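Local coordinates for restriction endonuclease (Mycobacterium sp., PDB 4F0Q), which cleaves DNA in response to cytosine methylation, working as a tetrameric, modification-dependent restriction endonuclease, at residues A[19-24]-A[218-223]; A[185-190]-A[202-207]; A[209-214]-A[257-262]. All coordinates share one frame; numbering follows the deposited sequence.

Contact 3 is buried, contacts 1 and 2 partly so; contacts 2 and 3 both reach the third subunit. These two also share strand 200-210: contact 2 pairs it with strand 175-193, and contact 3 fastens its C-terminal end to the loop before strand 263-264. A salt bridge between Glu185 and Arg260 joins them. Contact 1, in a separate two-stranded sheet, lies about 29 Å from contact 2 and about 17 Å from contact 3, centre to centre, and its segment 218-223 follows closely on 209-214. Its chemistry centres on an aspartate at a helix entrance; contact 2 combines regular strand pairing with charges on one face, and contact 3 rests mainly on two backbone bonds.

Contact 1 (A[19-24]-A[218-223])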
loop_
_atom_site.group_PDB
_atom_site.type_symbol
_atom_site.label_atom_id
_atom_site.label_comp_id
_atom_site.label_asym_id
_atom_site.label_seq_id
_atom_site.Cartn_x
_atom_site.Cartn_y
_atom_site.Cartn_z
ATOM N N LYS A 19 39.774 14.162 -25.943
ATOM C CA LYS A 19 39.937 14.502 -24.535
ATOM C C LYS A 19 38.589 14.629 -23.832
ATOM O O LYS A 19 37.772 15.473 -24.199
ATOM C CB LYS A 19 40.730 15.799 -24.383
ATOM C CG LYS A 19 41.084 16.140 -22.946
ATOM C CD LYS A 19 42.007 15.092 -22.351
ATOM C CE LYS A 19 42.331 15.397 -20.898
ATOM N NZ LYS A 19 43.229 14.366 -20.306
ATOM N N PRO A 20 38.355 13.787 -22.814
ATOM C CA PRO A 20 37.095 13.783 -22.065
ATOM C C PRO A 20 36.966 14.998 -21.152
ATOM O O PRO A 20 37.925 15.354 -20.468
ATOM C CB PRO A 20 37.193 12.509 -21.210
ATOM C CG PRO A 20 38.324 11.715 -21.793
ATOM C CD PRO A 20 39.264 12.723 -22.358
ATOM N N ARG A 21 35.794 15.626 -21.148
ATOM C CA ARG A 21 35.518 16.712 -20.213
ATOM C C ARG A 21 34.247 16.432 -19.409
ATOM O O ARG A 21 33.136 16.767 -19.822
ATOM C CB ARG A 21 35.456 18.067 -20.931
ATOM C CG ARG A 21 34.587 18.104 -22.175
ATOM C CD ARG A 21 34.618 19.482 -22.814
ATOM N NE ARG A 21 33.436 19.731 -23.631
ATOM C CZ ARG A 21 33.307 19.354 -24.898
ATOM N NH1 ARG A 21 34.291 18.704 -25.503
ATOM N NH2 ARG A 21 32.192 19.627 -25.559
ATOM N N LEU A 22 34.431 15.806 -18.252
ATOM C CA LEU A 22 33.318 15.333 -17.441
ATOM C C LEU A 22 32.714 16.432 -16.576
ATOM O O LEU A 22 33.411 17.062 -15.781
ATOM C CB LEU A 22 33.774 14.179 -16.547
ATOM C CG LEU A 22 34.504 13.023 -17.233
ATOM C CD1 LEU A 22 34.899 11.966 -16.213
ATOM C CD2 LEU A 22 33.648 12.420 -18.333
ATOM N N VAL A 23 31.414 16.654 -16.734
ATOM C CA VAL A 23 30.688 17.554 -15.847
ATOM C C VAL A 23 29.817 16.728 -14.903
ATOM O O VAL A 23 29.085 15.841 -15.336
ATOM C CB VAL A 23 29.840 18.585 -16.628
ATOM C CG1 VAL A 23 28.931 17.895 -17.630
ATOM C CG2 VAL A 23 29.035 19.454 -15.671
ATOM N N PHE A 24 29.919 17.008 -13.609
ATOM C CA PHE A 24 29.201 16.228 -12.610
ATOM C C PHE A 24 27.963 16.954 -12.103
ATOM O O PHE A 24 27.864 18.176 -12.203
ATOM C CB PHE A 24 30.124 15.872 -11.442
ATOM C CG PHE A 24 31.304 15.035 -11.840
ATOM C CD1 PHE A 24 31.213 13.653 -11.862
ATOM C CD2 PHE A 24 32.503 15.630 -12.198
ATOM C CE1 PHE A 24 32.297 12.880 -12.230
ATOM C CE2 PHE A 24 33.590 14.861 -12.568
ATOM C CZ PHE A 24 33.487 13.484 -12.583
ATOM N N GLY A 218 27.687 12.104 -13.495
ATOM C CA GLY A 218 27.629 13.181 -14.463
ATOM C C GLY A 218 27.743 12.667 -15.884
ATOM O O GLY A 218 27.520 11.484 -16.140
ATOM N N VAL A 219 28.089 13.554 -16.812
ATOM C CA VAL A 219 28.197 13.174 -18.218
ATOM C C VAL A 219 29.468 13.705 -18.877
ATOM O O VAL A 219 30.097 14.645 -18.387
ATOM C CB VAL A 219 26.980 13.662 -19.039
ATOM C CG1 VAL A 219 25.701 12.976 -18.575
ATOM C CG2 VAL A 219 26.849 15.173 -18.952
ATOM N N ASP A 220 29.837 13.079 -19.990
ATOM C CA ASP A 220 30.932 13.553 -20.822
ATOM C C ASP A 220 30.325 14.413 -21.921
ATOM O O ASP A 220 29.419 13.974 -22.627
ATOM C CB ASP A 220 31.685 12.370 -21.434
ATOM C CG ASP A 220 33.034 12.764 -22.014
ATOM O OD1 ASP A 220 33.209 13.939 -22.401
ATOM O OD2 ASP A 220 33.924 11.891 -22.085
ATOM N N PHE A 221 30.819 15.639 -22.064
ATOM C CA PHE A 221 30.255 16.566 -23.039
ATOM C C PHE A 221 30.621 16.223 -24.480
ATOM O O PHE A 221 30.141 16.862 -25.416
ATOM C CB PHE A 221 30.638 18.010 -22.715
ATOM C CG PHE A 221 29.486 18.844 -22.242
ATOM C CD1 PHE A 221 28.557 19.340 -23.144
ATOM C CD2 PHE A 221 29.323 19.128 -20.898
ATOM C CE1 PHE A 221 27.490 20.103 -22.711
ATOM C CE2 PHE A 221 28.259 19.893 -20.459
ATOM C CZ PHE A 221 27.340 20.380 -21.366
ATOM N N ARG A 222 31.467 15.212 -24.657
ATOM C CA ARG A 222 31.788 14.718 -25.990
ATOM C C ARG A 222 30.579 14.010 -26.596
ATOM O O ARG A 222 30.499 13.825 -27.810
ATOM C CB ARG A 222 33.000 13.787 -25.950
ATOM C CG ARG A 222 34.296 14.489 -25.578
ATOM C CD ARG A 222 35.499 13.584 -25.780
ATOM N NE ARG A 222 35.460 12.414 -24.910
ATOM C CZ ARG A 222 36.398 11.473 -24.884
ATOM N NH1 ARG A 222 37.451 11.562 -25.684
ATOM N NH2 ARG A 222 36.282 10.441 -24.059
ATOM N N TRP A 223 29.646 13.616 -25.734
ATOM C CA TRP A 223 28.359 13.079 -26.153
ATOM C C TRP A 223 27.640 14.119 -27.007
ATOM O O TRP A 223 27.162 13.827 -28.108
ATOM C CB TRP A 223 27.523 12.750 -24.912
ATOM C CG TRP A 223 26.171 12.157 -25.185
ATOM C CD1 TRP A 223 25.748 11.564 -26.341
ATOM C CD2 TRP A 223 25.065 12.100 -24.276
ATOM N NE1 TRP A 223 24.446 11.142 -26.205
ATOM C CE2 TRP A 223 24.005 11.460 -24.947
ATOM C CE3 TRP A 223 24.870 12.528 -22.960
ATOM C CZ2 TRP A 223 22.769 11.237 -24.346
ATOM C CZ3 TRP A 223 23.641 12.307 -22.366
ATOM C CH2 TRP A 223 22.607 11.667 -23.058
#
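Pro20 and Arg222 lie side by side and point the same way, with the proline over one face of the guanidinium, toward its rim: Pro20 CG comes to 3.3 Å from Arg222 NH2. The arginine chain bends at its third torsion (chi3 -63°), which turns the guanidinium back toward Asp220. There Arg222 NE forms a salt bridge to Asp220 OD2 at 3.3 Å, the oxygen near the guanidinium plane but the nitrogen above the carboxylate plane. Arg222 NH1 goes instead to the backbone oxygen of Ala17. The other carboxylate oxygen, Asp220 OD1, takes the backbone N-H of Arg222 at 3.1 Å, a nearly straight bond, and a weak one from Arg21 N. Leu22 crosses this aspartate obliquely, its CD2 lying 3.7 Å from Asp220 CB.

On the opposite face, Val23 holds CG1 between the backbone N and the carbonyl carbon (chi1 53°), and that methyl touches both Val219 CG2, at 3.7 Å, and the ring of Phe221, where CD2 is 3.5 Å away. Arg21 crosses Phe221 at about a right angle, with Arg21 NE 3.4 Å from Phe221 CB, while the guanidinium and ring planes are 14° apart. The charged end is held by Leu51 O and by a salt bridge to Asp225.

Val23 and Val219 exchange a reciprocal pair of backbone bonds, nearly along the C=O axes, and a weaker one runs from Phe221 N to Arg21 O. Gly218 CA lies 3.9 Å from Phe24 CA, where a CB would run into Val23 O and Phe24 CA; Phe24 also packs on Leu125 of the second subunit. The whole is a short two-stranded antiparallel ribbon running into an Asx turn, where the Asp220 carboxylate supplies the capping bond for helix 222-227.

Contact 2 (A[185-190]-A[202-207]); sequences ERLEHV and PNLSLD
The backbone oxygen of Asp207 is gripped by two N-H groups: Arg186 N at 3.0 Å, in the carbonyl plane and on a lone pair, and Glu185 N at 2.7 Å, a weak, strongly bent bond. Two consecutive residues thus face one, which is a classic beta bulge. Arg186 O accepts Asp207 N in return, the donor standing above the carbonyl plane.

The same two residues also meet through their side chains, side by side and pointing the same way. A bend at the third torsion of Arg186 (chi3 64°) turns NE and NH2 to Asp207 OD2, the NE distance being 2.7 Å; both bonds are weak in angle, so charge carries much of this salt bridge. Glu188 OE2 sits over the centre of the guanidinium face, and Glu188 OE1 is 3.2 Å from Arg186 NH2, well out of the plane, a contact of charges alone. OE1 also lies near the Asp207 carboxylate, a like-charge closeness that the arginine probably offsets, and a water donates to Glu188 OE1 at 2.5 Å and, weakly, to Ser205 O. Asp207 OD1 turns to Arg113 and His111.

Beyond the bulge the pairing is that of a regular antiparallel beta hairpin, strands 175-193 and 200-210, with straight bonds both ways between Glu188 and Ser205 and a more bent pair between Val190 and Asn203, the one from Asn203 N weak. The other face carries Leu187, Leu204 and Leu206, with His189 beside them. Leu187 and Leu206 run alongside each other, Leu187 CD1 lying 3.8 Å from Leu206 CD2, while Leu187 and Leu204 cross obliquely, Leu187 CD2 4.1 Å from Leu204 CD2; Leu136 of helix 130-142 packs on both. Leu187 and His189 spend backbone bonds on the third subunit, where the two Arg186 guanidiniums come close.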
loop_
_atom_site.group_PDB
_atom_site.type_symbol
_atom_site.label_atom_id
_atom_site.label_comp_id
_atom_site.label_asym_id
_atom_site.label_seq_id
_atom_site.Cartn_x
_atom_site.Cartn_y
_atom_site.Cartn_z
ATOM N N GLU A 185 9.622 11.842 -19.082
ATOM C CA GLU A 185 8.852 10.681 -18.655
ATOM C C GLU A 185 7.363 10.916 -18.864
ATOM O O GLU A 185 6.630 10.004 -19.253
ATOM C CB GLU A 185 9.134 10.345 -17.191
ATOM C CG GLU A 185 8.421 9.094 -16.706
ATOM C CD GLU A 185 8.686 8.800 -15.245
ATOM O OE1 GLU A 185 9.062 9.735 -14.507
ATOM O OE2 GLU A 185 8.523 7.631 -14.836
ATOM N N ARG A 186 6.915 12.139 -18.606
ATOM C CA ARG A 186 5.512 12.472 -18.829
ATOM C C ARG A 186 5.339 13.928 -19.257
ATOM O O ARG A 186 6.112 14.795 -18.861
ATOM C CB ARG A 186 4.680 12.169 -17.579
ATOM C CG ARG A 186 3.177 12.157 -17.818
ATOM C CD ARG A 186 2.422 11.549 -16.645
ATOM N NE ARG A 186 2.571 12.335 -15.424
ATOM C CZ ARG A 186 1.906 12.095 -14.298
ATOM N NH1 ARG A 186 1.041 11.093 -14.237
ATOM N NH2 ARG A 186 2.103 12.861 -13.232
ATOM N N LEU A 187 4.332 14.182 -20.085
ATOM C CA LEU A 187 4.003 15.540 -20.506
ATOM C C LEU A 187 2.490 15.702 -20.510
ATOM O O LEU A 187 1.792 15.050 -21.285
ATOM C CB LEU A 187 4.582 15.834 -21.893
ATOM C CG LEU A 187 4.580 17.290 -22.378
ATOM C CD1 LEU A 187 5.754 17.538 -23.311
ATOM C CD2 LEU A 187 3.274 17.656 -23.073
ATOM N N GLU A 188 1.984 16.576 -19.646
ATOM C CA GLU A 188 0.543 16.737 -19.497
ATOM C C GLU A 188 0.079 18.190 -19.529
ATOM O O GLU A 188 0.876 19.116 -19.374
ATOM C CB GLU A 188 0.061 16.053 -18.214
ATOM C CG GLU A 188 0.866 16.411 -16.979
ATOM C CD GLU A 188 0.547 15.516 -15.798
ATOM O OE1 GLU A 188 1.303 15.548 -14.804
ATOM O OE2 GLU A 188 -0.460 14.779 -15.863
ATOM N N HIS A 189 -1.221 18.373 -19.739
ATOM C CA HIS A 189 -1.836 19.692 -19.751
ATOM C C HIS A 189 -2.058 20.175 -18.323
ATOM O O HIS A 189 -2.349 19.379 -17.431
ATOM C CB HIS A 189 -3.167 19.640 -20.507
ATOM C CG HIS A 189 -3.958 20.911 -20.441
ATOM N ND1 HIS A 189 -4.985 21.101 -19.540
ATOM C CD2 HIS A 189 -3.880 22.050 -21.167
ATOM C CE1 HIS A 189 -5.502 22.304 -19.713
ATOM N NE2 HIS A 189 -4.849 22.901 -20.694
ATOM N N VAL A 190 -1.915 21.477 -18.107
ATOM C CA VAL A 190 -2.160 22.055 -16.792
ATOM C C VAL A 190 -2.696 23.477 -16.938
ATOM O O VAL A 190 -2.485 24.120 -17.961
ATOM C CB VAL A 190 -0.878 22.046 -15.925
ATOM C CG1 VAL A 190 0.090 23.127 -16.381
ATOM C CG2 VAL A 190 -1.219 22.212 -14.448
ATOM N N PRO A 202 -3.368 28.137 -19.806
ATOM C CA PRO A 202 -2.919 26.756 -20.006
ATOM C C PRO A 202 -1.399 26.683 -20.076
ATOM O O PRO A 202 -0.749 27.701 -20.298
ATOM C CB PRO A 202 -3.524 26.387 -21.362
ATOM C CG PRO A 202 -3.672 27.686 -22.068
ATOM C CD PRO A 202 -4.041 28.674 -21.001
ATOM N N ASN A 203 -0.851 25.487 -19.888
ATOM C CA ASN A 203 0.590 25.279 -19.890
ATOM C C ASN A 203 0.904 23.788 -19.907
ATOM O O ASN A 203 0.013 22.953 -19.727
ATOM C CB ASN A 203 1.231 25.941 -18.666
ATOM C CG ASN A 203 2.730 26.127 -18.816
ATOM O OD1 ASN A 203 3.256 26.168 -19.928
ATOM N ND2 ASN A 203 3.427 26.239 -17.693
ATOM N N LEU A 204 2.173 23.457 -20.123
ATOM C CA LEU A 204 2.608 22.069 -20.136
ATOM C C LEU A 204 3.411 21.739 -18.884
ATOM O O LEU A 204 4.365 22.438 -18.543
ATOM C CB LEU A 204 3.439 21.781 -21.386
ATOM C CG LEU A 204 2.772 22.086 -22.730
ATOM C CD1 LEU A 204 3.692 21.705 -23.878
ATOM C CD2 LEU A 204 1.438 21.368 -22.848
ATOM N N SER A 205 3.010 20.674 -18.197
ATOM C CA SER A 205 3.721 20.195 -17.020
ATOM C C SER A 205 4.427 18.886 -17.352
ATOM O O SER A 205 3.810 17.952 -17.863
ATOM C CB SER A 205 2.754 19.997 -15.852
ATOM O OG SER A 205 3.441 19.584 -14.684
ATOM N N LEU A 206 5.722 18.823 -17.062
ATOM C CA LEU A 206 6.537 17.685 -17.468
ATOM C C LEU A 206 7.199 16.960 -16.298
ATOM O O LEU A 206 7.851 17.577 -15.453
ATOM C CB LEU A 206 7.611 18.120 -18.475
ATOM C CG LEU A 206 7.207 18.410 -19.926
ATOM C CD1 LEU A 206 6.452 19.724 -20.062
ATOM C CD2 LEU A 206 8.433 18.403 -20.829
ATOM N N ASP A 207 7.012 15.643 -16.260
ATOM C CA ASP A 207 7.759 14.774 -15.364
ATOM C C ASP A 207 9.030 14.324 -16.067
ATOM O O ASP A 207 8.975 13.588 -17.060
ATOM C CB ASP A 207 6.932 13.549 -14.973
ATOM C CG ASP A 207 5.822 13.880 -13.999
ATOM O OD1 ASP A 207 6.011 14.789 -13.165
ATOM O OD2 ASP A 207 4.762 13.224 -14.065
HETATM O O HOH W 1 3.645 16.018 -15.373
#

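Contact 3 (A[209-214]-A[257-262]); sequences AVVSGG and PGIRRR
Arg261 has the most surface buried here, followed by Ile259 and Arg260, and the first two each supply one backbone bond. Arg261 N donates to Val210 O at 2.7 Å, nearly along the C=O axis. Ile259 O accepts from Ser212 N at 2.8 Å, in the carbonyl plane and almost straight (164°). Together they frame a single backbone bridge between Val211 and Arg260.

The Arg261 side chain is extended from CG to NE and lies alongside Val210, pointing the same way; its CB and CD pass Val210 CG1, the CD at 4.1 Å. Its guanidinium continues past the contact to a salt bridge with Asp217. Arg260 points away at its start, yet its chain skirts Ala209: Arg260 CG and NH1 both lie against Ala209 CB, NH1 at 3.7 Å, the chain bending at chi3 so that NH1 also reaches Glu185 in a salt bridge. Ile259 reaches Val211 only loosely through its CD1. A water links Ser212 OG to Arg262 N.

The bridge ties the C-terminal end of strand 200-210 to the loop before strand 263-264, with Ile259 and Val211 packed between helix 243-251, at Ser244, and strand 175-193, at Ile183.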
loop_
_atom_site.group_PDB
_atom_site.type_symbol
_atom_site.label_atom_id
_atom_site.label_comp_id
_atom_site.label_asym_id
_atom_site.label_seq_id
_atom_site.Cartn_x
_atom_site.Cartn_y
_atom_site.Cartn_z
ATOM N N ALA A 209 12.897 12.527 -15.910
ATOM C CA ALA A 209 13.695 11.530 -15.212
ATOM C C ALA A 209 15.180 11.750 -15.472
ATOM O O ALA A 209 15.676 11.468 -16.562
ATOM C CB ALA A 209 13.283 10.131 -15.641
ATOM N N VAL A 210 15.884 12.262 -14.469
ATOM C CA VAL A 210 17.324 12.460 -14.570
ATOM C C VAL A 210 18.031 11.110 -14.544
ATOM O O VAL A 210 17.923 10.365 -13.573
ATOM C CB VAL A 210 17.858 13.342 -13.429
ATOM C CG1 VAL A 210 19.366 13.498 -13.537
ATOM C CG2 VAL A 210 17.176 14.700 -13.450
ATOM N N VAL A 211 18.754 10.801 -15.616
ATOM C CA VAL A 211 19.384 9.492 -15.763
ATOM C C VAL A 211 20.627 9.322 -14.893
ATOM O O VAL A 211 21.402 10.259 -14.700
ATOM C CB VAL A 211 19.750 9.197 -17.237
ATOM C CG1 VAL A 211 18.493 9.056 -18.076
ATOM C CG2 VAL A 211 20.649 10.288 -17.796
ATOM N N SER A 212 20.803 8.112 -14.369
ATOM C CA SER A 212 21.993 7.772 -13.599
ATOM C C SER A 212 23.223 7.836 -14.495
ATOM O O SER A 212 23.178 7.424 -15.654
ATOM C CB SER A 212 21.854 6.375 -12.993
ATOM O OG SER A 212 23.022 6.012 -12.278
ATOM N N GLY A 213 24.321 8.353 -13.955
ATOM C CA GLY A 213 25.533 8.531 -14.731
ATOM C C GLY A 213 26.349 7.264 -14.898
ATOM O O GLY A 213 27.163 7.160 -15.815
ATOM N N GLY A 214 26.134 6.296 -14.013
ATOM C CA GLY A 214 26.874 5.049 -14.057
ATOM C C GLY A 214 28.168 5.118 -13.267
ATOM O O GLY A 214 28.152 5.313 -12.054
ATOM N N PRO A 257 11.957 3.010 -15.475
ATOM C CA PRO A 257 11.823 2.754 -14.034
ATOM C C PRO A 257 13.105 2.275 -13.345
ATOM O O PRO A 257 13.087 2.072 -12.133
ATOM C CB PRO A 257 10.768 1.642 -13.973
ATOM C CG PRO A 257 10.010 1.766 -15.237
ATOM C CD PRO A 257 11.019 2.185 -16.256
ATOM N N GLY A 258 14.191 2.101 -14.093
ATOM C CA GLY A 258 15.420 1.588 -13.516
ATOM C C GLY A 258 16.674 2.371 -13.853
ATOM O O GLY A 258 17.780 1.942 -13.525
ATOM N N ILE A 259 16.513 3.521 -14.501
ATOM C CA ILE A 259 17.664 4.318 -14.919
ATOM C C ILE A 259 17.700 5.706 -14.285
ATOM O O ILE A 259 18.530 6.538 -14.650
ATOM C CB ILE A 259 17.726 4.468 -16.453
ATOM C CG1 ILE A 259 16.466 5.161 -16.974
ATOM C CG2 ILE A 259 17.910 3.111 -17.118
ATOM C CD1 ILE A 259 16.410 5.269 -18.481
ATOM N N ARG A 260 16.803 5.955 -13.336
ATOM C CA ARG A 260 16.757 7.245 -12.658
ATOM C C ARG A 260 17.931 7.415 -11.700
ATOM O O ARG A 260 18.356 6.461 -11.051
ATOM C CB ARG A 260 15.438 7.411 -11.902
ATOM C CG ARG A 260 14.521 8.475 -12.476
ATOM C CD ARG A 260 13.268 8.629 -11.633
ATOM N NE ARG A 260 12.412 7.449 -11.703
ATOM C CZ ARG A 260 11.364 7.338 -12.513
ATOM N NH1 ARG A 260 11.042 8.341 -13.318
ATOM N NH2 ARG A 260 10.637 6.230 -12.517
ATOM N N ARG A 261 18.448 8.638 -11.620
ATOM C CA ARG A 261 19.545 8.953 -10.711
ATOM C C ARG A 261 19.108 8.799 -9.256
ATOM O O ARG A 261 18.018 9.226 -8.877
ATOM C CB ARG A 261 20.058 10.373 -10.960
ATOM C CG ARG A 261 21.199 10.796 -10.045
ATOM C CD ARG A 261 21.679 12.202 -10.370
ATOM N NE ARG A 261 22.809 12.605 -9.538
ATOM C CZ ARG A 261 22.701 13.305 -8.414
ATOM N NH1 ARG A 261 21.507 13.684 -7.979
ATOM N NH2 ARG A 261 23.787 13.627 -7.723
ATOM N N ARG A 262 19.965 8.184 -8.447
ATOM C CA ARG A 262 19.654 7.936 -7.047
ATOM C C ARG A 262 20.793 8.379 -6.138
ATOM O O ARG A 262 21.952 8.039 -6.370
ATOM C CB ARG A 262 19.359 6.451 -6.826
ATOM C CG ARG A 262 18.975 6.091 -5.402
ATOM C CD ARG A 262 17.659 6.737 -5.001
ATOM N NE ARG A 262 17.125 6.155 -3.774
ATOM C CZ ARG A 262 17.405 6.598 -2.553
ATOM N NH1 ARG A 262 18.212 7.636 -2.390
ATOM N NH2 ARG A 262 16.874 6.002 -1.493
HETATM O O HOH W 2 22.584 7.228 -9.731
#